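Local coordinates for protein TRAP dicarboxylate transporter, DctP subunit (Anaerococcus prevoti, PDB 4N91) that binds D-glucuronate in both its alpha and beta forms as the solute-binding subunit of a TRAP transporter, probably handing the sugar acid on for uptake, at residues G152-Y157 against G212-E217; K173-Q178 against G208-A213; E200-L205 against N223-V228. All coordinates share one frame; numbering follows the deposited sequence.

Contact 1: G152-Y157 against G212-E217; sequences GSRSFY and GAENNE. With BDP (beta-D-glucopyranuronic acid), chain C.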
loop_
_atom_site.group_PDB
_atom_site.type_symbol
_atom_site.label_atom_id
_atom_site.label_comp_id
_atom_site.label_asym_id
_atom_site.label_seq_id
_atom_site.Cartn_x
_atom_site.Cartn_y
_atom_site.Cartn_z
ATOM N N GLY A 152 -0.297 -2.004 -7.062
ATOM C CA GLY A 152 -0.976 -1.441 -8.223
ATOM C C GLY A 152 -1.389 0.000 -8.029
ATOM O O GLY A 152 -0.713 0.749 -7.332
ATOM N N SER A 153 -2.498 0.397 -8.650
ATOM C CA SER A 153 -3.028 1.739 -8.503
ATOM C C SER A 153 -4.410 1.675 -7.852
ATOM O O SER A 153 -5.087 0.651 -7.933
ATOM C CB SER A 153 -3.141 2.455 -9.861
ATOM O OG SER A 153 -4.106 1.826 -10.680
ATOM N N ARG A 154 -4.793 2.764 -7.191
ATOM C CA ARG A 154 -6.062 2.837 -6.495
ATOM C C ARG A 154 -7.058 3.655 -7.294
ATOM O O ARG A 154 -6.751 4.754 -7.761
ATOM C CB ARG A 154 -5.876 3.441 -5.105
ATOM C CG ARG A 154 -4.915 2.614 -4.260
ATOM C CD ARG A 154 -4.670 3.182 -2.935
ATOM N NE ARG A 154 -5.798 3.095 -2.001
ATOM C CZ ARG A 154 -5.960 2.134 -1.101
ATOM N NH1 ARG A 154 -5.103 1.117 -1.027
ATOM N NH2 ARG A 154 -6.992 2.194 -0.269
ATOM N N SER A 155 -8.246 3.097 -7.466
ATOM C CA SER A 155 -9.338 3.731 -8.169
ATOM C C SER A 155 -10.637 3.540 -7.393
ATOM O O SER A 155 -10.759 2.570 -6.649
ATOM C CB SER A 155 -9.525 3.062 -9.519
ATOM O OG SER A 155 -8.488 3.415 -10.416
ATOM N N PHE A 156 -11.631 4.397 -7.658
ATOM C CA PHE A 156 -12.924 4.329 -6.972
ATOM C C PHE A 156 -13.798 3.177 -7.441
ATOM O O PHE A 156 -13.900 2.890 -8.640
ATOM C CB PHE A 156 -13.669 5.655 -7.153
ATOM C CG PHE A 156 -13.012 6.795 -6.437
ATOM C CD1 PHE A 156 -12.986 6.825 -5.068
ATOM C CD2 PHE A 156 -12.398 7.834 -7.140
ATOM C CE1 PHE A 156 -12.342 7.854 -4.395
ATOM C CE2 PHE A 156 -11.775 8.851 -6.475
ATOM C CZ PHE A 156 -11.736 8.864 -5.107
ATOM N N TYR A 157 -14.480 2.552 -6.496
ATOM C CA TYR A 157 -15.562 1.631 -6.837
ATOM C C TYR A 157 -16.728 1.891 -5.897
ATOM O O TYR A 157 -16.563 2.256 -4.733
ATOM C CB TYR A 157 -15.130 0.165 -6.797
ATOM C CG TYR A 157 -14.366 -0.311 -5.565
ATOM C CD1 TYR A 157 -12.985 -0.201 -5.498
ATOM C CD2 TYR A 157 -15.025 -0.895 -4.484
ATOM C CE1 TYR A 157 -12.275 -0.671 -4.403
ATOM C CE2 TYR A 157 -14.336 -1.348 -3.384
ATOM C CZ TYR A 157 -12.953 -1.245 -3.350
ATOM O OH TYR A 157 -12.237 -1.718 -2.272
ATOM N N GLY A 212 -18.949 3.164 -1.072
ATOM C CA GLY A 212 -17.886 2.769 -1.961
ATOM C C GLY A 212 -16.554 2.872 -1.261
ATOM O O GLY A 212 -16.468 3.153 -0.064
ATOM N N ALA A 213 -15.500 2.624 -2.018
ATOM C CA ALA A 213 -14.157 2.617 -1.479
ATOM C C ALA A 213 -13.214 2.870 -2.655
ATOM O O ALA A 213 -13.650 3.248 -3.759
ATOM C CB ALA A 213 -13.851 1.287 -0.775
ATOM N N GLU A 214 -11.920 2.701 -2.430
ATOM C CA GLU A 214 -10.969 2.875 -3.524
ATOM C C GLU A 214 -9.770 2.007 -3.301
ATOM O O GLU A 214 -9.259 1.924 -2.205
ATOM C CB GLU A 214 -10.557 4.342 -3.698
ATOM C CG GLU A 214 -10.224 5.104 -2.416
ATOM C CD GLU A 214 -8.826 4.868 -1.867
ATOM O OE1 GLU A 214 -8.713 4.535 -0.656
ATOM O OE2 GLU A 214 -7.823 5.051 -2.609
ATOM N N ASN A 215 -9.349 1.320 -4.357
ATOM C CA ASN A 215 -8.275 0.375 -4.218
ATOM C C ASN A 215 -7.911 -0.198 -5.567
ATOM O O ASN A 215 -8.503 0.145 -6.583
ATOM C CB ASN A 215 -8.693 -0.778 -3.294
ATOM C CG ASN A 215 -7.567 -1.208 -2.396
ATOM O OD1 ASN A 215 -6.454 -1.468 -2.864
ATOM N ND2 ASN A 215 -7.828 -1.239 -1.087
ATOM N N ASN A 216 -6.951 -1.108 -5.548
ATOM C CA ASN A 216 -6.663 -1.912 -6.707
ATOM C C ASN A 216 -7.728 -2.994 -6.917
ATOM O O ASN A 216 -8.646 -3.160 -6.113
ATOM C CB ASN A 216 -5.266 -2.516 -6.606
ATOM C CG ASN A 216 -5.103 -3.438 -5.410
ATOM O OD1 ASN A 216 -5.932 -4.347 -5.165
ATOM N ND2 ASN A 216 -4.062 -3.187 -4.621
ATOM N N GLU A 217 -7.597 -3.745 -7.999
ATOM C CA GLU A 217 -8.604 -4.720 -8.381
ATOM C C GLU A 217 -8.701 -5.942 -7.471
ATOM O O GLU A 217 -9.737 -6.593 -7.440
ATOM C CB GLU A 217 -8.377 -5.169 -9.813
ATOM C CG GLU A 217 -8.364 -4.017 -10.812
ATOM C CD GLU A 217 -6.979 -3.444 -11.112
ATOM O OE1 GLU A 217 -6.097 -3.397 -10.222
ATOM O OE2 GLU A 217 -6.777 -3.033 -12.289
HETATM C C1 BDP C . -4.281 -2.739 -0.318
HETATM C C2 BDP C . -2.957 -2.670 0.293
HETATM C C3 BDP C . -3.048 -2.946 1.766
HETATM C C4 BDP C . -3.912 -2.010 2.417
HETATM C C5 BDP C . -5.237 -2.030 1.761
HETATM C C6 BDP C . -6.175 -0.927 2.316
HETATM O O2 BDP C . -2.306 -3.882 -0.259
HETATM O O3 BDP C . -1.710 -2.913 2.363
HETATM O O4 BDP C . -4.030 -2.192 3.733
HETATM O O5 BDP C . -5.111 -1.768 0.320
HETATM O O6A BDP C . -6.355 -0.952 3.552
HETATM O O1 BDP C . -4.150 -2.193 -1.655
HETATM O O6B BDP C . -6.855 -0.250 1.511
HETATM O O HOH W 1 -3.710 -1.992 -10.269
HETATM O O HOH W 2 -10.611 -0.594 -0.277
#
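The guanidinium of Arg154 lies with one face over Asn215, whose CA sits 4.2 Å above the plane and over its centre, while the carboxylate of Glu214 and the ring oxygen of the bound beta-D-glucuronate meet its edges. The Tyr157 ring has the carbonyl O of Ala213 above one face, 3.9 Å from its plane and displaced toward the rim, and Asn215 CB at its edge. Beside the Phe156 ring, the Ala213 oxygen is at the edge, and Glu214 CB comes obliquely to within 3.7 Å of Phe156 CD1.

These groups ride on two antiparallel strands, paired in register from Ser155 with Asn215 to Tyr157 with Ala213, so that Phe156 and Glu214 share one face and Tyr157 and Ala213 the other. Tyr157 CG stands between its backbone N and carbonyl carbon (chi1 48°), which lays the ring back across the partner strand; its hydroxyl bonds to His225 and to a water shared with Asn215 ND2.

Arg154 grips Glu214 side-on, NE to OE2 at 2.9 Å and NH2 to OE1 at 2.9 Å. Both carboxylate oxygens are approached from above their plane, the two flat groups being 46° apart. His237 holds OE2 as well. On the sugar, Arg154 NH1 reaches O5 at 3.2 Å and NH2 reaches O6B at 3.0 Å; Asn215 ND2 also donates to O5, while Asn215 OD1 takes the backbone N of Asn216 at 2.8 Å.

The buried arginine thus stands between a protein carboxylate and the carboxylate of the ligand. Glu214 holds the guanidinium against turning and is likely to offset part of its charge, leaving it oriented to recognise the acid group and ring oxygen of the sugar.

Contact 2: K173-Q178 against G208-A213; sequences KIRVQQ and GIIDGA. With BDP (beta-D-glucopyranuronic acid), chain C.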
loop_
_atom_site.group_PDB
_atom_site.type_symbol
_atom_site.label_atom_id
_atom_site.label_comp_id
_atom_site.label_asym_id
_atom_site.label_seq_id
_atom_site.Cartn_x
_atom_site.Cartn_y
_atom_site.Cartn_z
ATOM N N LYS A 173 -20.223 8.525 0.953
ATOM C CA LYS A 173 -19.247 8.248 1.991
ATOM C C LYS A 173 -18.342 7.159 1.432
ATOM O O LYS A 173 -18.807 6.048 1.130
ATOM C CB LYS A 173 -19.941 7.693 3.237
ATOM C CG LYS A 173 -20.880 8.692 3.908
ATOM C CD LYS A 173 -21.435 8.110 5.194
ATOM C CE LYS A 173 -22.548 8.969 5.774
ATOM N NZ LYS A 173 -22.909 8.500 7.150
ATOM N N ILE A 174 -17.063 7.485 1.263
ATOM C CA ILE A 174 -16.120 6.583 0.622
ATOM C C ILE A 174 -15.091 6.166 1.643
ATOM O O ILE A 174 -14.492 7.022 2.290
ATOM C CB ILE A 174 -15.402 7.274 -0.550
ATOM C CG1 ILE A 174 -16.429 7.721 -1.595
ATOM C CG2 ILE A 174 -14.335 6.382 -1.128
ATOM C CD1 ILE A 174 -17.204 6.586 -2.261
ATOM N N ARG A 175 -14.874 4.865 1.792
ATOM C CA ARG A 175 -13.855 4.388 2.730
ATOM C C ARG A 175 -12.468 4.722 2.197
ATOM O O ARG A 175 -12.194 4.592 0.984
ATOM C CB ARG A 175 -13.970 2.881 2.970
ATOM C CG ARG A 175 -12.921 2.333 3.914
ATOM C CD ARG A 175 -11.662 1.833 3.198
ATOM N NE ARG A 175 -10.640 1.374 4.117
ATOM C CZ ARG A 175 -9.501 0.819 3.728
ATOM N NH1 ARG A 175 -9.263 0.667 2.429
ATOM N NH2 ARG A 175 -8.612 0.420 4.626
ATOM N N VAL A 176 -11.607 5.161 3.112
ATOM C CA VAL A 176 -10.191 5.328 2.840
ATOM C C VAL A 176 -9.416 4.680 3.992
ATOM O O VAL A 176 -9.996 4.251 4.984
ATOM C CB VAL A 176 -9.794 6.798 2.697
ATOM C CG1 VAL A 176 -10.506 7.391 1.480
ATOM C CG2 VAL A 176 -10.141 7.569 3.951
ATOM N N GLN A 177 -8.107 4.568 3.818
ATOM C CA GLN A 177 -7.248 4.124 4.899
ATOM C C GLN A 177 -7.117 5.223 5.937
ATOM O O GLN A 177 -7.580 6.351 5.721
ATOM C CB GLN A 177 -5.890 3.747 4.345
ATOM C CG GLN A 177 -5.967 2.626 3.302
ATOM C CD GLN A 177 -4.584 2.166 2.883
ATOM O OE1 GLN A 177 -3.928 1.398 3.587
ATOM N NE2 GLN A 177 -4.138 2.646 1.759
ATOM N N GLN A 178 -6.519 4.890 7.080
ATOM C CA GLN A 178 -6.308 5.865 8.142
ATOM C C GLN A 178 -5.142 6.780 7.769
ATOM O O GLN A 178 -4.010 6.621 8.238
ATOM C CB GLN A 178 -6.083 5.197 9.501
ATOM C CG GLN A 178 -6.226 6.183 10.664
ATOM C CD GLN A 178 -5.951 5.576 12.031
ATOM O OE1 GLN A 178 -4.957 5.896 12.667
ATOM N NE2 GLN A 178 -6.831 4.703 12.482
ATOM N N GLY A 208 -24.232 -0.857 4.086
ATOM C CA GLY A 208 -24.572 0.449 3.569
ATOM C C GLY A 208 -24.021 1.594 4.399
ATOM O O GLY A 208 -24.377 2.736 4.173
ATOM N N ILE A 209 -23.118 1.296 5.326
ATOM C CA ILE A 209 -22.441 2.313 6.123
ATOM C C ILE A 209 -21.553 3.205 5.253
ATOM O O ILE A 209 -21.372 4.386 5.538
ATOM C CB ILE A 209 -21.636 1.604 7.225
ATOM C CG1 ILE A 209 -22.588 1.264 8.371
ATOM C CG2 ILE A 209 -20.488 2.418 7.695
ATOM C CD1 ILE A 209 -21.969 0.311 9.366
ATOM N N ILE A 210 -21.015 2.624 4.185
ATOM C CA ILE A 210 -20.279 3.371 3.165
ATOM C C ILE A 210 -20.888 3.060 1.802
ATOM O O ILE A 210 -21.499 2.011 1.625
ATOM C CB ILE A 210 -18.779 3.019 3.145
ATOM C CG1 ILE A 210 -18.579 1.512 3.156
ATOM C CG2 ILE A 210 -18.092 3.688 4.320
ATOM C CD1 ILE A 210 -17.141 1.073 3.035
ATOM N N ASP A 211 -20.677 3.973 0.861
ATOM C CA ASP A 211 -21.189 3.885 -0.492
ATOM C C ASP A 211 -20.197 3.312 -1.496
ATOM O O ASP A 211 -20.559 3.007 -2.633
ATOM C CB ASP A 211 -21.609 5.282 -0.937
ATOM C CG ASP A 211 -22.713 5.847 -0.056
ATOM O OD1 ASP A 211 -23.796 5.209 0.014
ATOM O OD2 ASP A 211 -22.480 6.890 0.575
ATOM N N GLY A 212 -18.949 3.164 -1.072
ATOM C CA GLY A 212 -17.886 2.769 -1.961
ATOM C C GLY A 212 -16.554 2.872 -1.261
ATOM O O GLY A 212 -16.468 3.153 -0.064
ATOM N N ALA A 213 -15.500 2.624 -2.018
ATOM C CA ALA A 213 -14.157 2.617 -1.479
ATOM C C ALA A 213 -13.214 2.870 -2.655
ATOM O O ALA A 213 -13.650 3.248 -3.759
ATOM C CB ALA A 213 -13.851 1.287 -0.775
HETATM C C1 BDP C . -4.281 -2.739 -0.318
HETATM C C2 BDP C . -2.957 -2.670 0.293
HETATM C C3 BDP C . -3.048 -2.946 1.766
HETATM C C4 BDP C . -3.912 -2.010 2.417
HETATM C C5 BDP C . -5.237 -2.030 1.761
HETATM C C6 BDP C . -6.175 -0.927 2.316
HETATM O O2 BDP C . -2.306 -3.882 -0.259
HETATM O O3 BDP C . -1.710 -2.913 2.363
HETATM O O4 BDP C . -4.030 -2.192 3.733
HETATM O O5 BDP C . -5.111 -1.768 0.320
HETATM O O6A BDP C . -6.355 -0.952 3.552
HETATM O O1 BDP C . -4.150 -2.193 -1.655
HETATM O O6B BDP C . -6.855 -0.250 1.511
HETATM O O HOH W 3 -23.679 5.711 6.439
#
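Lys173 and Arg175 meet Asp211 and Gly212 in a contact made largely by backbone, at the place where the chain leaving helix 201-207 enters strand 212-215 and passes strand 173-176 in the lobe that supplies Arg154 and Arg175 to the sugar site. Asp211 clasps Lys173 twice: its N donates to Lys173 O at 2.8 Å in the plane of that carbonyl, and its OD2 receives Lys173 N, also at 2.8 Å, on the lone pair pointing away from the other carboxylate oxygen. Farther along, Arg175 N donates to Gly212 O at 3.0 Å. Ile174 brings CD1 to 3.9 Å from Gly212 CA, a place where a beta carbon would be tight, and the buried Gly212 N finds no partner. A water joins Lys173 NZ to Ile209 O.

Arg175 rests its CB on Ile210 CD1 at 3.7 Å and then turns away. Its chain bends at chi2 (-92°) and runs straight beyond, delivering the guanidinium end-on to the carboxylate of beta-D-glucuronate, with NH1 to O6B at 2.7 Å and NH2 to O6A at 2.9 Å. The backbone N of Gln177 covers one face of this guanidinium, and Gln177 CG packs 3.5 Å from O6B. An alanine in place of Gln177 would probably open a gap beside the sugar carboxylate and leave Ser95 OG without the amide that bonds to it.

Strand 192-195 runs parallel to 173-176 and bonds to Ile174 and Val176. Ile210 packs against Ala204 and Leu205 of helix 201-207, and strand 154-158 touches the pair through Phe156 on Ile174 and Arg154 on Arg175.

Contact 3: E200-L205 against N223-V228; sequences EVYTAL and NGHGEV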
loop_
_atom_site.group_PDB
_atom_site.type_symbol
_atom_site.label_atom_id
_atom_site.label_comp_id
_atom_site.label_asym_id
_atom_site.label_seq_id
_atom_site.Cartn_x
_atom_site.Cartn_y
_atom_site.Cartn_z
ATOM N N GLU A 200 -12.516 -4.345 7.681
ATOM C CA GLU A 200 -13.858 -3.870 7.948
ATOM C C GLU A 200 -14.683 -3.505 6.719
ATOM O O GLU A 200 -15.912 -3.325 6.802
ATOM C CB GLU A 200 -13.726 -2.670 8.866
ATOM C CG GLU A 200 -13.041 -3.118 10.186
ATOM C CD GLU A 200 -12.154 -2.099 10.851
ATOM O OE1 GLU A 200 -12.586 -0.947 10.979
ATOM O OE2 GLU A 200 -11.033 -2.473 11.307
ATOM N N VAL A 201 -14.010 -3.361 5.587
ATOM C CA VAL A 201 -14.623 -2.717 4.435
ATOM C C VAL A 201 -15.749 -3.551 3.829
ATOM O O VAL A 201 -16.794 -3.001 3.488
ATOM C CB VAL A 201 -13.551 -2.369 3.375
ATOM C CG1 VAL A 201 -14.191 -1.756 2.141
ATOM C CG2 VAL A 201 -12.489 -1.460 3.959
ATOM N N TYR A 202 -15.567 -4.872 3.709
ATOM C CA TYR A 202 -16.600 -5.705 3.094
ATOM C C TYR A 202 -17.954 -5.548 3.808
ATOM O O TYR A 202 -18.973 -5.300 3.187
ATOM C CB TYR A 202 -16.143 -7.154 3.110
ATOM C CG TYR A 202 -17.182 -8.103 2.616
ATOM C CD1 TYR A 202 -17.378 -8.298 1.265
ATOM C CD2 TYR A 202 -17.976 -8.803 3.512
ATOM C CE1 TYR A 202 -18.351 -9.199 0.806
ATOM C CE2 TYR A 202 -18.955 -9.680 3.069
ATOM C CZ TYR A 202 -19.125 -9.873 1.719
ATOM O OH TYR A 202 -20.076 -10.762 1.264
ATOM N N THR A 203 -17.955 -5.721 5.125
ATOM C CA THR A 203 -19.188 -5.598 5.887
ATOM C C THR A 203 -19.731 -4.169 5.909
ATOM O O THR A 203 -20.944 -3.976 5.944
ATOM C CB THR A 203 -19.020 -6.132 7.331
ATOM O OG1 THR A 203 -17.973 -5.446 7.965
ATOM C CG2 THR A 203 -18.678 -7.608 7.335
ATOM N N ALA A 204 -18.850 -3.172 5.851
ATOM C CA ALA A 204 -19.284 -1.791 5.812
ATOM C C ALA A 204 -20.012 -1.524 4.487
ATOM O O ALA A 204 -21.010 -0.816 4.461
ATOM C CB ALA A 204 -18.136 -0.858 6.007
ATOM N N LEU A 205 -19.517 -2.096 3.386
ATOM C CA LEU A 205 -20.200 -1.966 2.095
ATOM C C LEU A 205 -21.561 -2.691 2.113
ATOM O O LEU A 205 -22.568 -2.171 1.637
ATOM C CB LEU A 205 -19.339 -2.545 0.969
ATOM C CG LEU A 205 -18.078 -1.768 0.604
ATOM C CD1 LEU A 205 -17.150 -2.663 -0.200
ATOM C CD2 LEU A 205 -18.399 -0.474 -0.155
ATOM N N ASN A 223 -10.910 -9.898 -1.565
ATOM C CA ASN A 223 -11.574 -9.403 -0.368
ATOM C C ASN A 223 -13.083 -9.278 -0.541
ATOM O O ASN A 223 -13.774 -8.863 0.377
ATOM C CB ASN A 223 -10.965 -8.080 0.070
ATOM C CG ASN A 223 -9.453 -8.160 0.131
ATOM O OD1 ASN A 223 -8.763 -7.855 -0.843
ATOM N ND2 ASN A 223 -8.939 -8.692 1.235
ATOM N N GLY A 224 -13.573 -9.668 -1.718
ATOM C CA GLY A 224 -14.992 -9.774 -1.969
ATOM C C GLY A 224 -15.752 -8.475 -2.187
ATOM O O GLY A 224 -16.980 -8.490 -2.237
ATOM N N HIS A 225 -15.062 -7.341 -2.340
ATOM C CA HIS A 225 -15.798 -6.091 -2.450
ATOM C C HIS A 225 -16.639 -6.007 -3.723
ATOM O O HIS A 225 -17.595 -5.235 -3.796
ATOM C CB HIS A 225 -14.866 -4.888 -2.394
ATOM C CG HIS A 225 -14.077 -4.801 -1.134
ATOM N ND1 HIS A 225 -13.131 -3.826 -0.920
ATOM C CD2 HIS A 225 -14.063 -5.586 -0.028
ATOM C CE1 HIS A 225 -12.566 -4.008 0.258
ATOM N NE2 HIS A 225 -13.113 -5.066 0.821
ATOM N N GLY A 226 -16.268 -6.788 -4.723
ATOM C CA GLY A 226 -17.027 -6.846 -5.963
ATOM C C GLY A 226 -18.343 -7.576 -5.846
ATOM O O GLY A 226 -19.166 -7.551 -6.780
ATOM N N GLU A 227 -18.588 -8.194 -4.695
ATOM C CA GLU A 227 -19.900 -8.799 -4.436
ATOM C C GLU A 227 -20.936 -7.699 -4.235
ATOM O O GLU A 227 -22.112 -7.872 -4.570
ATOM C CB GLU A 227 -19.858 -9.703 -3.196
ATOM C CG GLU A 227 -19.018 -10.930 -3.348
ATOM C CD GLU A 227 -19.000 -11.777 -2.081
ATOM O OE1 GLU A 227 -19.826 -11.511 -1.173
ATOM O OE2 GLU A 227 -18.161 -12.701 -1.998
ATOM N N VAL A 228 -20.504 -6.571 -3.664
ATOM C CA VAL A 228 -21.375 -5.458 -3.384
ATOM C C VAL A 228 -21.202 -4.338 -4.405
ATOM O O VAL A 228 -22.180 -3.756 -4.859
ATOM C CB VAL A 228 -21.085 -4.870 -1.997
ATOM C CG1 VAL A 228 -21.885 -3.578 -1.786
ATOM C CG2 VAL A 228 -21.364 -5.898 -0.904
HETATM O O HOH W 4 -12.753 -6.011 3.518
#
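Tyr202, His225 and Leu205 carry this contact, in which helix 201-207 packs on the loop that follows helix 218-221. Tyr202 leaves the helix with CG anti to the backbone N (chi1 175°), which sends the ring alongside the loop. Its hydroxyl donates to Glu227 OE1 at 2.6 Å, arriving on the syn side but 31° out of the carboxylate plane, and ring and carboxylate stand almost perpendicular (89°). Gly224 O lies at the ring edge, 3.4 Å from Tyr202 CE1.

The His225 ring lays one side against the helix. Leu205 CD1 sits over that face in a CH-pi contact, 4.3 Å from the centroid, while Val201 CG1 approaches obliquely from the same side to 3.4 Å from His225 CE1. A water in the plane of the imidazole is bonded to His225 NE2 at 2.9 Å and accepts from Tyr202 N at 3.0 Å, linking loop to helix. ND1 is bonded to Tyr157 OH. Leu205 extends the apolar seam to Val228, its CB 3.9 Å from Val228 CG1.

With a partner at each nitrogen and an aliphatic group over one face, the imidazole is fixed in its rotation. The contact grades from this buried apolar and imidazole packing to an outer tyrosine-carboxylate bond, where the exposed Glu227 can probably keep its charge in solvent while pinning the tip of Tyr202.

How the contacts relate
From the N terminus, 152-157 comes first, then 173-178, 200-205, 208-213 with its continuation 212-217, and finally 223-228. Contact 1 closes the longest loop, with 54 residues between its segments. Contact 2 nests within it, spanning 29, and ends on the same stretch, the two sharing Gly212 and Ala213. Contact 3 crosses both, since it begins inside their loops and ends beyond them. Strand 212-215 thereby joins strands 154-158 and 173-176, and helix 201-207 is tied to the loop ahead of strand 231-238. Contacts 1 and 2 together bring two arginines to one sugar carboxylate, and Val201 of contact 3 packs beside Arg175.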